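Local coordinates for protein endoglucanase (Ganoderma lucidum, PDB 5D8Z) that probably hydrolyses internal beta-1,4-glucosidic bonds of cellulose, as a family 5 glycoside hydrolase built on a TIM barrel, at residues A[256-259]-A[260-263]; A[297-300]-A[301-305]; A[91-95]-A[96-100]. All coordinates share one frame; numbering follows the deposited sequence.

Contact 1: A[256-259]-A[260-263]; sequences NAWA and PLAE
Three successive main-chain bonds tie 256-259 to 260-263, each from an N-H to the carbonyl four residues earlier. The straightest runs from E263 N to A259 O (3.1 Å, 169° at the hydrogen). A262 N reaches W258 O at 3.0 Å. L261 N meets A257 O, also at 3.0 Å, but with a more bent N-H...O angle of 146°. P260, just before these three donors, contributes no bond of its own: its ring nitrogen carries no hydrogen and cannot bond back to the preceding turn, and the helix kinks here, just after a wider pi-type turn at 256-258. Instead the pyrrolidine lies against that turn, where P260 CD is 3.4 Å from A257 O and P260 CD is 4.1 Å from N256 C. Apolar contact is modest. L261 has CG anti to its amide nitrogen (chi1 -178°), which turns the branch toward the tryptophan, where L261 CD2 approaches W258 CE3 obliquely at 4.4 Å. On the exposed flank, the extended E263 chain passes its CG beside A259 O. This is helix 254-267, which links strands 230-235 and 272-277 in a beta-alpha-beta unit of the barrel. Its inner side packs on helix 283-298, where Y295 meets both W258 and A259, and on strand 303-312, where the F303 ring packs edge-to-face with W258.

Contact 2: A[297-300]-A[301-305]; sequences NANS and DVFLG
N299 and F303 shape the turn through which helix 283-298 passes into strand 303-312, the last helix-to-strand connection of the eight-stranded barrel. N299 is the first residue beyond the helix to leave helical backbone angles, and its carbonyl oxygen becomes the hub of the turn. F303 N donates to N299 O at 3.1 Å, almost straight (170°) and in the carbonyl plane. V302 N donates to the same oxygen at a similar distance, but its N-H...O angle is only 141° and it comes from above that plane. The side chains gather around this shared acceptor. N299 CB rests obliquely against the phenyl ring, 3.6 Å from F303 CD1. V302 CG2, placed between its own backbone N and carbonyl carbon, lies over the centre of one face of the F303 ring and approaches N299 CB at 3.9 Å. D301 CG takes the same kind of position (chi1 64°), which turns OD1 back over the turn toward the N299 side. There R266 of helix 254-267 meets both residues: its NH2 forms a salt bridge with D301 OD1 and a hydrogen bond with N299 OD1, while N299 ND2 is held by Y295 O. The N299 carbonyl thus serves two amides, the N299 side-chain amide is bonded at both its oxygen and its nitrogen, and the guanidinium group of R266 should offset much of the D301 carboxylate charge while bonding both side chains.

Contact 3: A[91-95]-A[96-100]; sequences GDIDE and DNWAE
D96, in the first turn of helix 95-110, sets its CB 4.0 Å from D94 OD2, the carboxylate oxygen that caps the helix. N97 follows and takes the capping bond: N97 N donates to D94 OD2 at 3.1 Å, nearly straight (172°) and close to the line of the C-O bond. D94 can reach it because CG stands anti to its own amide nitrogen (chi1 177°), which brings OD2 forward to N97 N. The N97 side chain stays beside the cap, but its ND2 bonds to F83 O of helix 81-85. W98 next closes the first regular turn, with W98 N giving a 2.9 Å bond to D94 O. W98 CB sits 3.5 Å from I93 CG2, the close apolar touch of this contact, while the other arm of the isoleucine places CD1 over one face of the indole. K150 adds a cation-pi contact to that ring, and Y151 meets it as well. A99 N then bonds E95 O at 2.8 Å, continuing the helical pattern. D94 therefore grips the helix start twice, once through its side chain and once through its main chain. Its negative charge should be favoured by the helix N-terminus, although D96 OD2, 4.7 Å from D94 OD2, brings a like charge close and may partly oppose that benefit at this surface.

Contacts 1 and 2 are neighbours where helix 254-267 packs against the turn into strand 303-312. Their centres are 12 Å apart, and they touch directly: W258 O approaches F303 CZ at 3.5 Å, A262 CB meets V302 CG2 at 3.7 Å, and L261 CD2 lies 3.9 Å from F303 CE2. Strand 272-277, which carries the glycan-pocket residue E276, runs between helices 254-267 and 283-298 in the chain. The W258 side chain is about 11 Å from a bound glucose unit, consistent with a place outside the first shell of the glycan. Contact 3 lies across the barrel, its centre about 39 Å from that of contact 1 and 35 Å from that of contact 2.

Contact 1: A[256-259]-A[260-263]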
ATOM      1  N   ASN A 256       1.398 -20.450   7.809  1.00 71.23           N
ATOM      2  CA  ASN A 256       1.823 -19.566   8.907  1.00 67.62           C
ATOM      3  C   ASN A 256       1.207 -18.167   8.919  1.00 62.05           C
ATOM      4  O   ASN A 256       1.342 -17.451   9.918  1.00 56.31           O
ATOM      5  CB  ASN A 256       3.345 -19.461   8.919  1.00 71.55           C
ATOM      6  CG  ASN A 256       4.019 -20.800   9.182  1.00 80.31           C
ATOM      7  OD1 ASN A 256       3.356 -21.845   9.269  1.00 85.39           O
ATOM      8  ND2 ASN A 256       5.345 -20.777   9.310  1.00 83.99           N
ATOM      9  N   ALA A 257       0.513 -17.794   7.836  1.00 54.50           N
ATOM     10  CA  ALA A 257       0.006 -16.442   7.693  1.00 47.99           C
ATOM     11  C   ALA A 257      -1.434 -16.336   7.225  1.00 46.66           C
ATOM     12  O   ALA A 257      -2.272 -15.855   7.965  1.00 46.68           O
ATOM     13  CB  ALA A 257       0.911 -15.671   6.772  1.00 47.94           C
ATOM     14  N   TRP A 258      -1.740 -16.776   6.010  1.00 48.48           N
ATOM     15  CA  TRP A 258      -3.069 -16.513   5.463  1.00 47.50           C
ATOM     16  C   TRP A 258      -4.145 -17.378   6.070  1.00 45.92           C
ATOM     17  O   TRP A 258      -5.274 -16.924   6.208  1.00 45.89           O
ATOM     18  CB  TRP A 258      -3.110 -16.649   3.950  1.00 47.91           C
ATOM     19  CG  TRP A 258      -2.078 -15.886   3.303  1.00 46.17           C
ATOM     20  CD1 TRP A 258      -1.016 -16.381   2.660  1.00 48.31           C
ATOM     21  CD2 TRP A 258      -1.957 -14.461   3.257  1.00 48.07           C
ATOM     22  NE1 TRP A 258      -0.236 -15.368   2.178  1.00 49.68           N
ATOM     23  CE2 TRP A 258      -0.790 -14.170   2.537  1.00 48.52           C
ATOM     24  CE3 TRP A 258      -2.724 -13.402   3.749  1.00 46.14           C
ATOM     25  CZ2 TRP A 258      -0.361 -12.868   2.302  1.00 45.12           C
ATOM     26  CZ3 TRP A 258      -2.304 -12.113   3.504  1.00 44.51           C
ATOM     27  CH2 TRP A 258      -1.133 -11.855   2.782  1.00 44.68           C
ATOM     28  N   ALA A 259      -3.822 -18.619   6.412  1.00 47.23           N
ATOM     29  CA  ALA A 259      -4.818 -19.485   7.083  1.00 48.30           C
ATOM     30  C   ALA A 259      -5.212 -18.913   8.435  1.00 48.87           C
ATOM     31  O   ALA A 259      -6.387 -18.543   8.593  1.00 48.09           O
ATOM     32  CB  ALA A 259      -4.323 -20.919   7.232  1.00 50.68           C
ATOM     33  N   PRO A 260      -4.242 -18.790   9.397  1.00 46.87           N
ATOM     34  CA  PRO A 260      -4.606 -18.240  10.716  1.00 46.66           C
ATOM     35  C   PRO A 260      -5.285 -16.903  10.567  1.00 44.80           C
ATOM     36  O   PRO A 260      -6.280 -16.594  11.246  1.00 45.50           O
ATOM     37  CB  PRO A 260      -3.257 -18.062  11.422  1.00 44.42           C
ATOM     38  CG  PRO A 260      -2.355 -19.022  10.751  1.00 44.49           C
ATOM     39  CD  PRO A 260      -2.786 -18.984   9.312  1.00 46.89           C
ATOM     40  N   LEU A 261      -4.778 -16.113   9.646  1.00 41.34           N
ATOM     41  CA  LEU A 261      -5.334 -14.802   9.525  1.00 46.07           C
ATOM     42  C   LEU A 261      -6.821 -14.840   9.164  1.00 45.20           C
ATOM     43  O   LEU A 261      -7.634 -14.205   9.833  1.00 46.32           O
ATOM     44  CB  LEU A 261      -4.531 -13.961   8.539  1.00 47.68           C
ATOM     45  CG  LEU A 261      -5.106 -12.556   8.467  1.00 47.59           C
ATOM     46  CD1 LEU A 261      -5.143 -11.919   9.851  1.00 49.53           C
ATOM     47  CD2 LEU A 261      -4.301 -11.745   7.492  1.00 48.01           C
ATOM     48  N   ALA A 262      -7.169 -15.604   8.138  1.00 45.26           N
ATOM     49  CA  ALA A 262      -8.571 -15.734   7.705  1.00 49.78           C
ATOM     50  C   ALA A 262      -9.494 -16.254   8.799  1.00 48.93           C
ATOM     51  O   ALA A 262     -10.616 -15.771   8.947  1.00 44.13           O
ATOM     52  CB  ALA A 262      -8.674 -16.641   6.490  1.00 50.51           C
ATOM     53  N   GLU A 263      -9.028 -17.246   9.553  1.00 52.76           N
ATOM     54  CA  GLU A 263      -9.824 -17.776  10.653  1.00 53.87           C
ATOM     55  C   GLU A 263     -10.175 -16.618  11.524  1.00 53.60           C
ATOM     56  O   GLU A 263     -11.357 -16.355  11.747  1.00 60.62           O
ATOM     57  CB  GLU A 263      -9.054 -18.783  11.477  1.00 58.48           C
ATOM     58  CG  GLU A 263      -8.920 -20.141  10.833  1.00 66.91           C
ATOM     59  CD  GLU A 263      -7.880 -20.988  11.547  1.00 82.50           C
ATOM     60  OE1 GLU A 263      -7.416 -20.557  12.632  1.00 84.70           O
ATOM     61  OE2 GLU A 263      -7.521 -22.071  11.023  1.00 94.31           O
TER

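Contact 2: A[297-300]-A[301-305]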
ATOM      1  N   ASN A 297      -7.742 -16.003  -3.418  1.00 46.31           N
ATOM      2  CA  ASN A 297      -9.046 -15.961  -4.138  1.00 43.79           C
ATOM      3  C   ASN A 297     -10.074 -16.851  -3.492  1.00 44.39           C
ATOM      4  O   ASN A 297     -11.237 -16.486  -3.396  1.00 44.28           O
ATOM      5  CB  ASN A 297      -8.919 -16.382  -5.596  1.00 43.15           C
ATOM      6  CG  ASN A 297      -8.518 -15.238  -6.500  1.00 47.09           C
ATOM      7  OD1 ASN A 297      -9.341 -14.397  -6.888  1.00 51.52           O
ATOM      8  ND2 ASN A 297      -7.247 -15.207  -6.858  1.00 48.38           N
ATOM      9  N   ALA A 298      -9.642 -18.036  -3.071  1.00 43.99           N
ATOM     10  CA  ALA A 298     -10.524 -18.948  -2.352  1.00 44.61           C
ATOM     11  C   ALA A 298     -11.143 -18.277  -1.117  1.00 47.99           C
ATOM     12  O   ALA A 298     -12.288 -18.547  -0.783  1.00 49.81           O
ATOM     13  CB  ALA A 298      -9.762 -20.199  -1.937  1.00 43.77           C
ATOM     14  N   ASN A 299     -10.390 -17.392  -0.453  1.00 47.55           N
ATOM     15  CA  ASN A 299     -10.904 -16.670   0.700  1.00 43.90           C
ATOM     16  C   ASN A 299     -11.295 -15.251   0.436  1.00 41.54           C
ATOM     17  O   ASN A 299     -11.133 -14.400   1.290  1.00 43.08           O
ATOM     18  CB  ASN A 299      -9.885 -16.702   1.815  1.00 44.58           C
ATOM     19  CG  ASN A 299      -9.688 -18.095   2.355  1.00 44.17           C
ATOM     20  OD1 ASN A 299     -10.170 -18.412   3.454  1.00 46.50           O
ATOM     21  ND2 ASN A 299      -9.011 -18.950   1.573  1.00 41.25           N
ATOM     22  N   SER A 300     -11.867 -15.011  -0.736  1.00 42.27           N
ATOM     23  CA  SER A 300     -12.354 -13.682  -1.117  1.00 40.87           C
ATOM     24  C   SER A 300     -13.343 -13.021  -0.133  1.00 38.41           C
ATOM     25  O   SER A 300     -13.546 -11.839  -0.209  1.00 40.44           O
ATOM     26  CB  SER A 300     -12.979 -13.738  -2.525  1.00 40.60           C
ATOM     27  OG  SER A 300     -14.233 -14.415  -2.560  1.00 40.73           O
ATOM     28  N   ASP A 301     -13.995 -13.769   0.744  1.00 40.28           N
ATOM     29  CA  ASP A 301     -14.849 -13.151   1.775  1.00 43.68           C
ATOM     30  C   ASP A 301     -14.033 -12.296   2.790  1.00 41.39           C
ATOM     31  O   ASP A 301     -14.430 -11.200   3.133  1.00 37.37           O
ATOM     32  CB  ASP A 301     -15.758 -14.200   2.469  1.00 45.37           C
ATOM     33  CG  ASP A 301     -14.977 -15.266   3.255  1.00 49.98           C
ATOM     34  OD1 ASP A 301     -13.873 -15.659   2.799  1.00 51.17           O
ATOM     35  OD2 ASP A 301     -15.466 -15.713   4.333  1.00 49.69           O
ATOM     36  N   VAL A 302     -12.868 -12.775   3.208  1.00 41.40           N
ATOM     37  CA  VAL A 302     -12.084 -12.065   4.208  1.00 40.77           C
ATOM     38  C   VAL A 302     -10.953 -11.210   3.637  1.00 42.89           C
ATOM     39  O   VAL A 302     -10.567 -10.204   4.275  1.00 41.47           O
ATOM     40  CB  VAL A 302     -11.506 -13.011   5.267  1.00 39.49           C
ATOM     41  CG1 VAL A 302     -12.623 -13.570   6.109  1.00 44.10           C
ATOM     42  CG2 VAL A 302     -10.722 -14.139   4.643  1.00 38.61           C
ATOM     43  N   PHE A 303     -10.417 -11.600   2.470  1.00 41.86           N
ATOM     44  CA  PHE A 303      -9.357 -10.831   1.779  1.00 40.40           C
ATOM     45  C   PHE A 303      -9.935 -10.045   0.610  1.00 39.11           C
ATOM     46  O   PHE A 303     -10.550 -10.620  -0.248  1.00 44.21           O
ATOM     47  CB  PHE A 303      -8.276 -11.762   1.262  1.00 40.99           C
ATOM     48  CG  PHE A 303      -7.642 -12.621   2.332  1.00 43.07           C
ATOM     49  CD1 PHE A 303      -7.556 -13.987   2.183  1.00 43.11           C
ATOM     50  CD2 PHE A 303      -7.120 -12.060   3.478  1.00 46.37           C
ATOM     51  CE1 PHE A 303      -6.976 -14.779   3.159  1.00 44.49           C
ATOM     52  CE2 PHE A 303      -6.526 -12.847   4.458  1.00 46.60           C
ATOM     53  CZ  PHE A 303      -6.455 -14.213   4.303  1.00 43.65           C
ATOM     54  N   LEU A 304      -9.764  -8.732   0.601  1.00 39.54           N
ATOM     55  CA  LEU A 304     -10.206  -7.887  -0.506  1.00 41.70           C
ATOM     56  C   LEU A 304      -9.293  -7.937  -1.764  1.00 43.95           C
ATOM     57  O   LEU A 304      -9.707  -7.510  -2.871  1.00 39.64           O
ATOM     58  CB  LEU A 304     -10.279  -6.428  -0.066  1.00 43.36           C
ATOM     59  CG  LEU A 304     -11.439  -5.886   0.761  1.00 46.77           C
ATOM     60  CD1 LEU A 304     -11.622  -4.405   0.433  1.00 45.09           C
ATOM     61  CD2 LEU A 304     -12.728  -6.640   0.499  1.00 49.15           C
ATOM     62  N   GLY A 305      -8.059  -8.425  -1.606  1.00 43.15           N
ATOM     63  CA  GLY A 305      -7.103  -8.399  -2.718  1.00 42.22           C
ATOM     64  C   GLY A 305      -5.624  -8.439  -2.388  1.00 39.96           C
ATOM     65  O   GLY A 305      -5.227  -8.414  -1.224  1.00 39.47           O
TER

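Contact 3: A[91-95]-A[96-100]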
ATOM      1  N   GLY A  91       0.003  19.346   7.931  1.00 37.01           N
ATOM      2  CA  GLY A  91      -0.873  19.055   6.823  1.00 36.22           C
ATOM      3  C   GLY A  91      -0.953  20.189   5.837  1.00 36.56           C
ATOM      4  O   GLY A  91      -1.926  20.279   5.111  1.00 36.90           O
ATOM      5  N   ASP A  92       0.064  21.047   5.804  1.00 38.14           N
ATOM      6  CA  ASP A  92       0.097  22.149   4.849  1.00 41.84           C
ATOM      7  C   ASP A  92       0.711  21.650   3.569  1.00 39.86           C
ATOM      8  O   ASP A  92       1.933  21.582   3.448  1.00 40.21           O
ATOM      9  CB  ASP A  92       0.876  23.325   5.386  1.00 45.11           C
ATOM     10  CG  ASP A  92       0.029  24.523   5.473  1.00 54.69           C
ATOM     11  OD1 ASP A  92      -0.531  24.732   6.568  1.00 62.62           O
ATOM     12  OD2 ASP A  92      -0.165  25.196   4.433  1.00 62.24           O
ATOM     13  N   ILE A  93      -0.161  21.272   2.643  1.00 38.49           N
ATOM     14  CA  ILE A  93       0.213  20.587   1.409  1.00 36.52           C
ATOM     15  C   ILE A  93       0.924  21.545   0.522  1.00 36.78           C
ATOM     16  O   ILE A  93       0.413  22.613   0.277  1.00 36.18           O
ATOM     17  CB  ILE A  93      -1.022  20.075   0.645  1.00 34.13           C
ATOM     18  CG1 ILE A  93      -1.565  18.857   1.368  1.00 35.44           C
ATOM     19  CG2 ILE A  93      -0.658  19.710  -0.782  1.00 34.60           C
ATOM     20  CD1 ILE A  93      -2.708  18.166   0.682  1.00 37.58           C
ATOM     21  N   ASP A  94       2.090  21.147   0.025  1.00 39.17           N
ATOM     22  CA  ASP A  94       2.876  21.993  -0.871  1.00 40.02           C
ATOM     23  C   ASP A  94       2.348  21.789  -2.282  1.00 41.36           C
ATOM     24  O   ASP A  94       2.328  20.667  -2.768  1.00 40.35           O
ATOM     25  CB  ASP A  94       4.323  21.586  -0.758  1.00 40.19           C
ATOM     26  CG  ASP A  94       5.209  22.336  -1.689  1.00 42.07           C
ATOM     27  OD1 ASP A  94       5.960  23.204  -1.212  1.00 41.33           O
ATOM     28  OD2 ASP A  94       5.199  22.016  -2.894  1.00 48.48           O
ATOM     29  N   GLU A  95       1.921  22.865  -2.930  1.00 44.59           N
ATOM     30  CA  GLU A  95       1.131  22.778  -4.172  1.00 48.30           C
ATOM     31  C   GLU A  95       1.888  22.224  -5.380  1.00 44.73           C
ATOM     32  O   GLU A  95       1.323  21.416  -6.157  1.00 39.40           O
ATOM     33  CB  GLU A  95       0.542  24.147  -4.531  1.00 58.10           C
ATOM     34  CG  GLU A  95      -0.404  24.704  -3.465  1.00 69.58           C
ATOM     35  CD  GLU A  95       0.208  25.836  -2.595  1.00 78.80           C
ATOM     36  OE1 GLU A  95      -0.467  26.900  -2.499  1.00 76.49           O
ATOM     37  OE2 GLU A  95       1.333  25.682  -2.000  1.00 69.65           O
ATOM     38  N   ASP A  96       3.145  22.651  -5.541  1.00 40.33           N
ATOM     39  CA  ASP A  96       3.949  22.199  -6.665  1.00 41.67           C
ATOM     40  C   ASP A  96       4.211  20.708  -6.565  1.00 43.02           C
ATOM     41  O   ASP A  96       4.066  19.995  -7.558  1.00 46.59           O
ATOM     42  CB  ASP A  96       5.270  22.953  -6.777  1.00 43.69           C
ATOM     43  CG  ASP A  96       5.076  24.469  -6.910  1.00 46.93           C
ATOM     44  OD1 ASP A  96       4.122  24.930  -7.584  1.00 42.42           O
ATOM     45  OD2 ASP A  96       5.885  25.208  -6.306  1.00 53.35           O
ATOM     46  N   ASN A  97       4.573  20.226  -5.376  1.00 40.55           N
ATOM     47  CA  ASN A  97       4.798  18.798  -5.188  1.00 38.35           C
ATOM     48  C   ASN A  97       3.482  18.032  -5.385  1.00 37.44           C
ATOM     49  O   ASN A  97       3.413  17.029  -6.079  1.00 39.16           O
ATOM     50  CB  ASN A  97       5.384  18.516  -3.807  1.00 39.66           C
ATOM     51  CG  ASN A  97       6.847  18.925  -3.673  1.00 39.85           C
ATOM     52  OD1 ASN A  97       7.347  19.738  -4.438  1.00 36.03           O
ATOM     53  ND2 ASN A  97       7.535  18.370  -2.654  1.00 39.84           N
ATOM     54  N   TRP A  98       2.418  18.540  -4.804  1.00 36.40           N
ATOM     55  CA  TRP A  98       1.138  17.894  -4.920  1.00 35.74           C
ATOM     56  C   TRP A  98       0.658  17.826  -6.363  1.00 37.70           C
ATOM     57  O   TRP A  98       0.015  16.857  -6.781  1.00 40.77           O
ATOM     58  CB  TRP A  98       0.107  18.610  -4.053  1.00 35.57           C
ATOM     59  CG  TRP A  98      -1.201  17.933  -4.129  1.00 35.07           C
ATOM     60  CD1 TRP A  98      -2.273  18.281  -4.910  1.00 33.11           C
ATOM     61  CD2 TRP A  98      -1.569  16.745  -3.440  1.00 32.46           C
ATOM     62  NE1 TRP A  98      -3.290  17.381  -4.725  1.00 33.43           N
ATOM     63  CE2 TRP A  98      -2.881  16.430  -3.821  1.00 32.62           C
ATOM     64  CE3 TRP A  98      -0.916  15.919  -2.532  1.00 34.28           C
ATOM     65  CZ2 TRP A  98      -3.551  15.315  -3.331  1.00 31.92           C
ATOM     66  CZ3 TRP A  98      -1.583  14.803  -2.046  1.00 34.65           C
ATOM     67  CH2 TRP A  98      -2.885  14.512  -2.454  1.00 32.10           C
ATOM     68  N   ALA A  99       0.935  18.858  -7.138  1.00 39.75           N
ATOM     69  CA  ALA A  99       0.592  18.801  -8.563  1.00 38.93           C
ATOM     70  C   ALA A  99       1.228  17.578  -9.249  1.00 39.35           C
ATOM     71  O   ALA A  99       0.556  16.838  -9.988  1.00 41.76           O
ATOM     72  CB  ALA A  99       1.039  20.063  -9.233  1.00 39.03           C
ATOM     73  N   GLU A 100       2.509  17.344  -8.966  1.00 36.70           N
ATOM     74  CA  GLU A 100       3.181  16.162  -9.457  1.00 36.30           C
ATOM     75  C   GLU A 100       2.450  14.900  -9.028  1.00 37.26           C
ATOM     76  O   GLU A 100       2.104  14.053  -9.863  1.00 36.17           O
ATOM     77  CB  GLU A 100       4.643  16.140  -9.006  1.00 39.81           C
ATOM     78  CG  GLU A 100       5.564  16.928  -9.949  1.00 41.54           C
ATOM     79  CD  GLU A 100       6.966  17.244  -9.396  1.00 48.97           C
ATOM     80  OE1 GLU A 100       7.438  16.675  -8.364  1.00 48.87           O
ATOM     81  OE2 GLU A 100       7.629  18.082 -10.041  1.00 54.31           O
TER